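Local coordinates for PF14_0633 protein (PDB 3IGM), which binds its cognate DNA through an AP2 domain that forms a domain-swapped dimer, and probably acts as a sequence-specific transcription factor, at residues P37-F40 against N41-K44; K46-L49 against A50-F54; E53-K56 against T57-N61. All coordinates share one frame; numbering follows the deposited sequence.

Interaction 1: residues P37-F40 against N41-K44; sequences PKHF and NMDK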
ATOM      1  N   PRO A  37       4.830   6.236  -2.601  1.00 42.20           N
ATOM      2  CA  PRO A  37       4.730   5.762  -3.974  1.00 43.37           C
ATOM      3  C   PRO A  37       3.904   6.735  -4.801  1.00 44.86           C
ATOM      4  O   PRO A  37       2.882   7.272  -4.331  1.00 45.23           O
ATOM      5  CB  PRO A  37       4.008   4.421  -3.835  1.00 43.39           C
ATOM      6  CG  PRO A  37       4.386   3.934  -2.470  1.00 42.99           C
ATOM      7  CD  PRO A  37       4.544   5.171  -1.618  1.00 42.28           C
ATOM      8  N   LYS A  38       4.373   6.988  -6.012  1.00 46.40           N
ATOM      9  CA  LYS A  38       3.694   7.869  -6.943  1.00 47.97           C
ATOM     10  C   LYS A  38       2.257   7.397  -7.137  1.00 48.75           C
ATOM     11  O   LYS A  38       2.009   6.189  -7.271  1.00 49.02           O
ATOM     12  CB  LYS A  38       4.447   7.892  -8.280  1.00 48.32           C
ATOM     13  CG  LYS A  38       5.980   7.966  -8.146  1.00 49.48           C
ATOM     14  CD  LYS A  38       6.444   9.244  -7.438  1.00 51.12           C
ATOM     15  CE  LYS A  38       7.966   9.280  -7.294  1.00 51.31           C
ATOM     16  NZ  LYS A  38       8.410  10.399  -6.401  1.00 51.86           N
ATOM     17  N   HIS A  39       1.324   8.351  -7.112  1.00 49.47           N
ATOM     18  CA  HIS A  39      -0.111   8.099  -7.298  1.00 50.51           C
ATOM     19  C   HIS A  39      -0.688   7.075  -6.310  1.00 50.78           C
ATOM     20  O   HIS A  39      -1.624   6.342  -6.656  1.00 50.92           O
ATOM     21  CB  HIS A  39      -0.427   7.652  -8.742  1.00 50.81           C
ATOM     22  CG  HIS A  39       0.258   8.462  -9.802  1.00 52.38           C
ATOM     23  ND1 HIS A  39      -0.166   9.720 -10.171  1.00 53.48           N
ATOM     24  CD2 HIS A  39       1.332   8.185 -10.582  1.00 53.43           C
ATOM     25  CE1 HIS A  39       0.616  10.185 -11.129  1.00 54.29           C
ATOM     26  NE2 HIS A  39       1.536   9.273 -11.396  1.00 54.44           N
ATOM     27  N   PHE A  40      -0.145   7.023  -5.091  1.00 50.89           N
ATOM     28  CA  PHE A  40      -0.610   6.029  -4.122  1.00 51.30           C
ATOM     29  C   PHE A  40      -2.098   6.180  -3.808  1.00 51.48           C
ATOM     30  O   PHE A  40      -2.825   5.193  -3.821  1.00 51.37           O
ATOM     31  CB  PHE A  40       0.216   6.011  -2.829  1.00 50.99           C
ATOM     32  CG  PHE A  40      -0.231   4.945  -1.855  1.00 50.95           C
ATOM     33  CD1 PHE A  40       0.021   3.595  -2.115  1.00 50.09           C
ATOM     34  CD2 PHE A  40      -0.940   5.280  -0.702  1.00 50.25           C
ATOM     35  CE1 PHE A  40      -0.400   2.602  -1.235  1.00 49.78           C
ATOM     36  CE2 PHE A  40      -1.364   4.288   0.192  1.00 50.19           C
ATOM     37  CZ  PHE A  40      -1.100   2.948  -0.081  1.00 49.52           C
ATOM     38  N   ASN A  41      -2.538   7.410  -3.548  1.00 52.13           N
ATOM     39  CA  ASN A  41      -3.942   7.686  -3.248  1.00 52.90           C
ATOM     40  C   ASN A  41      -4.880   7.224  -4.365  1.00 53.11           C
ATOM     41  O   ASN A  41      -5.800   6.449  -4.107  1.00 53.00           O
ATOM     42  CB  ASN A  41      -4.147   9.172  -2.945  1.00 53.16           C
ATOM     43  CG  ASN A  41      -3.286   9.655  -1.791  1.00 54.35           C
ATOM     44  OD1 ASN A  41      -3.034   8.921  -0.826  1.00 55.48           O
ATOM     45  ND2 ASN A  41      -2.824  10.896  -1.887  1.00 55.09           N
ATOM     46  N   MET A  42      -4.623   7.686  -5.596  1.00 53.41           N
ATOM     47  CA  MET A  42      -5.380   7.260  -6.785  1.00 53.71           C
ATOM     48  C   MET A  42      -5.491   5.738  -6.863  1.00 53.30           C
ATOM     49  O   MET A  42      -6.594   5.186  -6.932  1.00 53.29           O
ATOM     50  CB  MET A  42      -4.712   7.742  -8.079  1.00 54.10           C
ATOM     51  CG  MET A  42      -4.773   9.230  -8.373  1.00 56.04           C
ATOM     52  SD  MET A  42      -4.777   9.566 -10.162  1.00 59.84           S
ATOM     53  CE  MET A  42      -3.342   8.653 -10.748  1.00 59.08           C
ATOM     54  N   ASP A  43      -4.338   5.071  -6.854  1.00 52.82           N
ATOM     55  CA  ASP A  43      -4.278   3.624  -7.071  1.00 52.55           C
ATOM     56  C   ASP A  43      -4.839   2.798  -5.911  1.00 52.16           C
ATOM     57  O   ASP A  43      -5.371   1.707  -6.133  1.00 52.20           O
ATOM     58  CB  ASP A  43      -2.855   3.184  -7.447  1.00 52.39           C
ATOM     59  CG  ASP A  43      -2.446   3.643  -8.857  1.00 53.18           C
ATOM     60  OD1 ASP A  43      -3.323   4.085  -9.646  1.00 52.65           O
ATOM     61  OD2 ASP A  43      -1.236   3.558  -9.179  1.00 53.08           O
ATOM     62  N   LYS A  44      -4.729   3.320  -4.687  1.00 51.64           N
ATOM     63  CA  LYS A  44      -5.330   2.675  -3.517  1.00 51.29           C
ATOM     64  C   LYS A  44      -6.856   2.749  -3.609  1.00 50.62           C
ATOM     65  O   LYS A  44      -7.552   1.754  -3.377  1.00 50.24           O
ATOM     66  CB  LYS A  44      -4.834   3.307  -2.205  1.00 51.41           C
ATOM     67  CG  LYS A  44      -5.327   2.593  -0.928  1.00 51.47           C
ATOM     68  CD  LYS A  44      -4.776   3.269   0.329  1.00 52.70           C
ATOM     69  CE  LYS A  44      -5.359   2.659   1.600  1.00 54.42           C
ATOM     70  NZ  LYS A  44      -5.147   3.538   2.784  1.00 54.19           N
TER
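Phe40 and Lys44, one helical turn apart, slant across each other at the start of the helix that follows the three-stranded sheet. The Phe40 ring has CG anti to the backbone N (chi1 -178°), and Lys44 CB stands over one face of it, displaced toward the rim. The lysine chain then runs out extended, and Lys44 CD lies 3.6 Å from Phe40 CE2, so methylene carbons rather than the ammonium group meet the phenyl. On another side of the helix His39 and Met42 lie alongside each other and point the same way. The methionine chain bends at its last torsion (chi3 -53°), which turns Met42 CE back to 3.4 Å from His39 ND1. His39, the N-cap residue, is the third residue of a type II beta turn from Pro37 to Phe40. His39 O accepts Asp43 N at 3.0 Å, and Phe40 O accepts Lys44 N at 2.8 Å. In the second subunit, Trp13 forms a cation-pi pair with Lys44, and Cys18 packs on Phe40. Lys44 therefore has a divided role: its aliphatic part packs on a ring of its own chain, while its charge serves the dimer interface.

Interaction 2: residues K46-L49 against A50-F54; sequences KARL and AAVEF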
ATOM      1  N   LYS A  46      -8.637   3.168  -6.401  1.00 49.12           N
ATOM      2  CA  LYS A  46      -9.054   2.307  -7.521  1.00 49.08           C
ATOM      3  C   LYS A  46      -9.056   0.829  -7.123  1.00 48.76           C
ATOM      4  O   LYS A  46      -9.920   0.064  -7.568  1.00 49.02           O
ATOM      5  CB  LYS A  46      -8.182   2.532  -8.762  1.00 49.08           C
ATOM      6  CG  LYS A  46      -8.584   3.750  -9.575  1.00 50.16           C
ATOM      7  CD  LYS A  46      -7.491   4.184 -10.550  1.00 51.85           C
ATOM      8  CE  LYS A  46      -7.827   5.534 -11.158  1.00 52.55           C
ATOM      9  NZ  LYS A  46      -6.663   6.156 -11.848  1.00 53.87           N
ATOM     10  N   ALA A  47      -8.090   0.442  -6.286  1.00 48.05           N
ATOM     11  CA  ALA A  47      -8.031  -0.902  -5.711  1.00 47.32           C
ATOM     12  C   ALA A  47      -9.216  -1.156  -4.769  1.00 46.72           C
ATOM     13  O   ALA A  47      -9.739  -2.266  -4.723  1.00 46.62           O
ATOM     14  CB  ALA A  47      -6.705  -1.117  -4.978  1.00 47.24           C
ATOM     15  N   ARG A  48      -9.631  -0.124  -4.029  1.00 46.11           N
ATOM     16  CA  ARG A  48     -10.774  -0.222  -3.125  1.00 45.52           C
ATOM     17  C   ARG A  48     -12.083  -0.436  -3.883  1.00 45.33           C
ATOM     18  O   ARG A  48     -12.908  -1.267  -3.482  1.00 45.06           O
ATOM     19  CB  ARG A  48     -10.888   1.015  -2.236  1.00 45.60           C
ATOM     20  CG  ARG A  48     -11.828   0.802  -1.053  1.00 45.62           C
ATOM     21  CD  ARG A  48     -12.117   2.090  -0.313  1.00 45.84           C
ATOM     22  NE  ARG A  48     -12.760   3.082  -1.168  1.00 46.22           N
ATOM     23  CZ  ARG A  48     -14.078   3.198  -1.344  1.00 45.60           C
ATOM     24  NH1 ARG A  48     -14.922   2.379  -0.721  1.00 44.10           N
ATOM     25  NH2 ARG A  48     -14.552   4.143  -2.148  1.00 43.32           N
ATOM     26  N   LEU A  49     -12.257   0.313  -4.975  1.00 44.92           N
ATOM     27  CA  LEU A  49     -13.425   0.175  -5.848  1.00 44.82           C
ATOM     28  C   LEU A  49     -13.492  -1.225  -6.468  1.00 44.73           C
ATOM     29  O   LEU A  49     -14.529  -1.902  -6.390  1.00 44.51           O
ATOM     30  CB  LEU A  49     -13.432   1.272  -6.921  1.00 44.89           C
ATOM     31  CG  LEU A  49     -13.541   2.731  -6.440  1.00 44.95           C
ATOM     32  CD1 LEU A  49     -13.229   3.716  -7.572  1.00 45.00           C
ATOM     33  CD2 LEU A  49     -14.914   3.036  -5.818  1.00 44.75           C
ATOM     34  N   ALA A  50     -12.372  -1.666  -7.039  1.00 44.71           N
ATOM     35  CA  ALA A  50     -12.243  -3.016  -7.587  1.00 44.98           C
ATOM     36  C   ALA A  50     -12.585  -4.111  -6.566  1.00 45.37           C
ATOM     37  O   ALA A  50     -13.218  -5.113  -6.913  1.00 45.46           O
ATOM     38  CB  ALA A  50     -10.840  -3.227  -8.164  1.00 44.65           C
ATOM     39  N   ALA A  51     -12.173  -3.910  -5.315  1.00 45.47           N
ATOM     40  CA  ALA A  51     -12.433  -4.874  -4.238  1.00 45.98           C
ATOM     41  C   ALA A  51     -13.903  -4.884  -3.797  1.00 46.23           C
ATOM     42  O   ALA A  51     -14.459  -5.939  -3.466  1.00 45.84           O
ATOM     43  CB  ALA A  51     -11.510  -4.600  -3.035  1.00 45.27           C
ATOM     44  N   VAL A  52     -14.517  -3.701  -3.778  1.00 46.90           N
ATOM     45  CA  VAL A  52     -15.939  -3.563  -3.458  1.00 47.51           C
ATOM     46  C   VAL A  52     -16.792  -4.182  -4.566  1.00 48.11           C
ATOM     47  O   VAL A  52     -17.767  -4.884  -4.282  1.00 48.21           O
ATOM     48  CB  VAL A  52     -16.314  -2.076  -3.216  1.00 47.57           C
ATOM     49  CG1 VAL A  52     -17.826  -1.860  -3.265  1.00 47.59           C
ATOM     50  CG2 VAL A  52     -15.737  -1.594  -1.887  1.00 47.51           C
ATOM     51  N   GLU A  53     -16.409  -3.923  -5.822  1.00 49.12           N
ATOM     52  CA  GLU A  53     -17.068  -4.507  -6.993  1.00 49.96           C
ATOM     53  C   GLU A  53     -17.033  -6.022  -6.930  1.00 50.19           C
ATOM     54  O   GLU A  53     -18.045  -6.676  -7.193  1.00 49.95           O
ATOM     55  CB  GLU A  53     -16.409  -4.045  -8.295  1.00 50.31           C
ATOM     56  CG  GLU A  53     -16.944  -2.741  -8.865  1.00 52.56           C
ATOM     57  CD  GLU A  53     -16.048  -2.163  -9.960  1.00 56.42           C
ATOM     58  OE1 GLU A  53     -15.330  -2.944 -10.635  1.00 58.21           O
ATOM     59  OE2 GLU A  53     -16.060  -0.920 -10.145  1.00 57.21           O
ATOM     60  N   PHE A  54     -15.870  -6.584  -6.591  1.00 50.54           N
ATOM     61  CA  PHE A  54     -15.777  -8.036  -6.443  1.00 51.11           C
ATOM     62  C   PHE A  54     -16.628  -8.538  -5.276  1.00 51.53           C
ATOM     63  O   PHE A  54     -17.263  -9.592  -5.372  1.00 51.37           O
ATOM     64  CB  PHE A  54     -14.336  -8.536  -6.278  1.00 50.68           C
ATOM     65  CG  PHE A  54     -14.263  -9.988  -5.867  1.00 50.39           C
ATOM     66  CD1 PHE A  54     -14.505 -11.000  -6.798  1.00 50.25           C
ATOM     67  CD2 PHE A  54     -14.018 -10.341  -4.539  1.00 49.25           C
ATOM     68  CE1 PHE A  54     -14.479 -12.341  -6.416  1.00 50.24           C
ATOM     69  CE2 PHE A  54     -13.986 -11.672  -4.150  1.00 48.86           C
ATOM     70  CZ  PHE A  54     -14.215 -12.677  -5.088  1.00 49.79           C
TER
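Four successive backbone bonds join Lys46-Leu49 to Ala50-Phe54, each running from an amide to the carbonyl four residues earlier. Ala50 N reaches Lys46 O at 3.0 Å and Ala51 N reaches Ala47 O at the same 3.0 Å, the second clearly more bent, with an N-H...O angle of 144°. Val52 N follows on Arg48 O, and Glu53 N on Leu49 O at 2.8 Å, nearly straight at 166°. This is the regular alpha-helical ladder of the middle of helix 40-57. The guanidinium of Arg48 projects out from the side of the helix, and its NH2 makes a salt bridge with Glu45 OE2.

Side-chain contact between the two segments is sparse beyond this. Val52 has CG1 anti to its backbone N (chi1 164°), which leaves Val52 CG2 beside that N and 3.3 Å from Arg48 O. The same methyl, Val52 CG2, approaches the arginine plane obliquely, 4.2 Å from Arg48 NH1. The small CB atoms of Ala50 and Ala51 rest against carbonyl oxygens of the preceding turn, Ala51 CB lying 3.4 Å from Ala47 O. Glu53 does likewise with its CB at Leu49 O.

The helix also packs on the second subunit. There Trp20 lies against Ala47 and Arg48, Phe35 against Ala51 and Tyr8 against Val52, while Phe24 meets Phe54 edge-to-face. This agrees with a domain swap in which the helix of one chain packs on the sheet of the other. With its backbone polar groups paired inside the helix, the segment offers the partner chain a surface of alanine and valine methyls and a phenyl ring, beside an arginine whose charge is probably offset in part by Glu45.

Interaction 3: residues E53-K56 against T57-N61; sequences EFMK and TVENN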
ATOM      1  N   GLU A  53     -16.409  -3.923  -5.822  1.00 49.12           N
ATOM      2  CA  GLU A  53     -17.068  -4.507  -6.993  1.00 49.96           C
ATOM      3  C   GLU A  53     -17.033  -6.022  -6.930  1.00 50.19           C
ATOM      4  O   GLU A  53     -18.045  -6.676  -7.193  1.00 49.95           O
ATOM      5  CB  GLU A  53     -16.409  -4.045  -8.295  1.00 50.31           C
ATOM      6  CG  GLU A  53     -16.944  -2.741  -8.865  1.00 52.56           C
ATOM      7  CD  GLU A  53     -16.048  -2.163  -9.960  1.00 56.42           C
ATOM      8  OE1 GLU A  53     -15.330  -2.944 -10.635  1.00 58.21           O
ATOM      9  OE2 GLU A  53     -16.060  -0.920 -10.145  1.00 57.21           O
ATOM     10  N   PHE A  54     -15.870  -6.584  -6.591  1.00 50.54           N
ATOM     11  CA  PHE A  54     -15.777  -8.036  -6.443  1.00 51.11           C
ATOM     12  C   PHE A  54     -16.628  -8.538  -5.276  1.00 51.53           C
ATOM     13  O   PHE A  54     -17.263  -9.592  -5.372  1.00 51.37           O
ATOM     14  CB  PHE A  54     -14.336  -8.536  -6.278  1.00 50.68           C
ATOM     15  CG  PHE A  54     -14.263  -9.988  -5.867  1.00 50.39           C
ATOM     16  CD1 PHE A  54     -14.505 -11.000  -6.798  1.00 50.25           C
ATOM     17  CD2 PHE A  54     -14.018 -10.341  -4.539  1.00 49.25           C
ATOM     18  CE1 PHE A  54     -14.479 -12.341  -6.416  1.00 50.24           C
ATOM     19  CE2 PHE A  54     -13.986 -11.672  -4.150  1.00 48.86           C
ATOM     20  CZ  PHE A  54     -14.215 -12.677  -5.088  1.00 49.79           C
ATOM     21  N   MET A  55     -16.605  -7.789  -4.174  1.00 52.11           N
ATOM     22  CA  MET A  55     -17.369  -8.133  -2.977  1.00 52.93           C
ATOM     23  C   MET A  55     -18.860  -8.279  -3.285  1.00 53.39           C
ATOM     24  O   MET A  55     -19.513  -9.193  -2.777  1.00 53.51           O
ATOM     25  CB  MET A  55     -17.139  -7.092  -1.868  1.00 52.74           C
ATOM     26  CG  MET A  55     -17.813  -7.427  -0.546  1.00 53.32           C
ATOM     27  SD  MET A  55     -17.341  -9.043   0.108  1.00 53.44           S
ATOM     28  CE  MET A  55     -15.795  -8.624   0.818  1.00 55.43           C
ATOM     29  N   LYS A  56     -19.375  -7.384  -4.127  1.00 54.09           N
ATOM     30  CA  LYS A  56     -20.787  -7.372  -4.525  1.00 54.90           C
ATOM     31  C   LYS A  56     -21.177  -8.603  -5.345  1.00 55.55           C
ATOM     32  O   LYS A  56     -22.309  -9.099  -5.237  1.00 55.60           O
ATOM     33  CB  LYS A  56     -21.107  -6.097  -5.304  1.00 54.66           C
ATOM     34  CG  LYS A  56     -21.072  -4.837  -4.457  1.00 55.37           C
ATOM     35  CD  LYS A  56     -21.605  -3.634  -5.219  1.00 56.37           C
ATOM     36  CE  LYS A  56     -21.675  -2.405  -4.322  1.00 57.80           C
ATOM     37  NZ  LYS A  56     -22.644  -2.591  -3.197  1.00 59.12           N
ATOM     38  N   THR A  57     -20.227  -9.077  -6.154  1.00 56.23           N
ATOM     39  CA  THR A  57     -20.339 -10.304  -6.942  1.00 56.91           C
ATOM     40  C   THR A  57     -20.564 -11.527  -6.057  1.00 57.53           C
ATOM     41  O   THR A  57     -21.200 -12.506  -6.467  1.00 57.46           O
ATOM     42  CB  THR A  57     -19.048 -10.512  -7.776  1.00 56.89           C
ATOM     43  OG1 THR A  57     -19.057  -9.620  -8.895  1.00 56.92           O
ATOM     44  CG2 THR A  57     -18.908 -11.950  -8.272  1.00 57.34           C
ATOM     45  N   VAL A  58     -20.050 -11.451  -4.834  1.00 58.38           N
ATOM     46  CA  VAL A  58     -20.015 -12.599  -3.943  1.00 59.38           C
ATOM     47  C   VAL A  58     -20.927 -12.421  -2.700  1.00 60.12           C
ATOM     48  O   VAL A  58     -20.771 -13.102  -1.677  1.00 60.02           O
ATOM     49  CB  VAL A  58     -18.536 -12.951  -3.624  1.00 59.32           C
ATOM     50  CG1 VAL A  58     -17.948 -12.053  -2.535  1.00 59.05           C
ATOM     51  CG2 VAL A  58     -18.397 -14.407  -3.301  1.00 60.06           C
ATOM     52  N   GLU A  59     -21.899 -11.519  -2.818  1.00 61.08           N
ATOM     53  CA  GLU A  59     -22.874 -11.277  -1.747  1.00 62.41           C
ATOM     54  C   GLU A  59     -24.146 -12.099  -1.933  1.00 63.49           C
ATOM     55  O   GLU A  59     -25.229 -11.558  -2.188  1.00 63.52           O
ATOM     56  CB  GLU A  59     -23.202  -9.790  -1.636  1.00 62.09           C
ATOM     57  CG  GLU A  59     -22.161  -9.004  -0.874  1.00 61.73           C
ATOM     58  CD  GLU A  59     -22.334  -7.506  -1.000  1.00 62.15           C
ATOM     59  OE1 GLU A  59     -23.252  -7.040  -1.714  1.00 61.22           O
ATOM     60  OE2 GLU A  59     -21.538  -6.783  -0.375  1.00 63.02           O
ATOM     61  N   ASN A  60     -23.987 -13.417  -1.820  1.00 65.01           N
ATOM     62  CA  ASN A  60     -25.082 -14.377  -1.949  1.00 66.63           C
ATOM     63  C   ASN A  60     -24.793 -15.615  -1.107  1.00 67.86           C
ATOM     64  O   ASN A  60     -23.700 -15.758  -0.556  1.00 68.11           O
ATOM     65  CB  ASN A  60     -25.332 -14.731  -3.423  1.00 66.33           C
ATOM     66  CG  ASN A  60     -24.135 -15.403  -4.076  1.00 66.83           C
ATOM     67  OD1 ASN A  60     -23.953 -16.618  -3.963  1.00 66.92           O
ATOM     68  ND2 ASN A  60     -23.315 -14.616  -4.772  1.00 66.08           N
ATOM     69  N   ASN A  61     -25.774 -16.505  -0.994  1.00 69.73           N
ATOM     70  CA  ASN A  61     -25.602 -17.724  -0.197  1.00 71.43           C
ATOM     71  C   ASN A  61     -25.343 -19.023  -0.985  1.00 72.67           C
ATOM     72  O   ASN A  61     -25.123 -20.087  -0.391  1.00 72.78           O
ATOM     73  CB  ASN A  61     -26.735 -17.891   0.832  1.00 71.35           C
ATOM     74  CG  ASN A  61     -28.138 -17.848   0.219  1.00 71.71           C
ATOM     75  OD1 ASN A  61     -29.127 -17.854   0.954  1.00 72.33           O
ATOM     76  ND2 ASN A  61     -28.233 -17.815  -1.110  1.00 71.67           N
TER
HETATM   77  O   HOH W   1     -24.224  -7.171  -4.478  1.00 62.58           O
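The last turn of helix 40-57 and the chain leaving it make up this contact, where regular helical bonding gives way. Thr57 N still looks back four residues to Glu53 O, but weakly at 3.4 Å. Val58 N is shared: a weak, strongly bent bond goes to Phe54 O, and a firmer one goes to Met55 O at 3.1 Å. In the latter the amide sits above the carbonyl plane, 65° out of it, instead of in line with a lone pair. Glu59 N then makes a weak bond to Lys56 O. Bonding has thus shifted from the i+4 pattern of an alpha helix to i+3, the tightened geometry often found where a helix ends.

Val58 sets CG1 between its own N and carbonyl carbon (chi1 81°), an uncommon placing that brings this Val58 methyl 3.3 Å from Met55 O. Val58 CG1 also touches Met55 SD at 4.1 Å and comes obliquely to the Phe54 ring at CE2, so that this one methyl meets both apolar side chains of the last turn. In the AP2 fold this helix packs on a three-stranded sheet; here the sheet belongs to the second subunit, whose Phe24 packs on Val58 and meets Phe54 edge-to-face, and whose Gly10 packs on Met55.

The polar side of the turn is carried by Glu59. Its extended chain crosses Met55 at about a right angle, with Glu59 CG 3.3 Å from Met55 O, and runs alongside Lys56. One water donates to both Lys56 O (2.8 Å) and Glu59 OE1 (2.9 Å), bridging the last helical turn to the carboxylate. Although Lys56 NZ and Glu59 OE1 stay 4.7 Å apart, Lys56 NZ and Glu59 OE2 both hydrogen-bond to Tyr8 OH of the second subunit.

How the interactions relate
Each contact is local, between residues no more than a turn or so apart, and none closes a long loop. Interaction 1 comes first, where the connection after strand 29-35 enters helix 40-57. Interaction 2 follows in the middle of that helix, its centre about 14 Å from the centre of interaction 1. Interaction 3 begins on Glu53 and Phe54, with which interaction 2 ends, and carries the chain out into the loop beyond the helix. The three therefore run in series, the last two overlapping, and neither nest nor cross. Interactions 1 and 3 lie about 25 Å apart between centres, at the two ends of one helix, and all three touch the second subunit, so that it meets the helix from one end to the other.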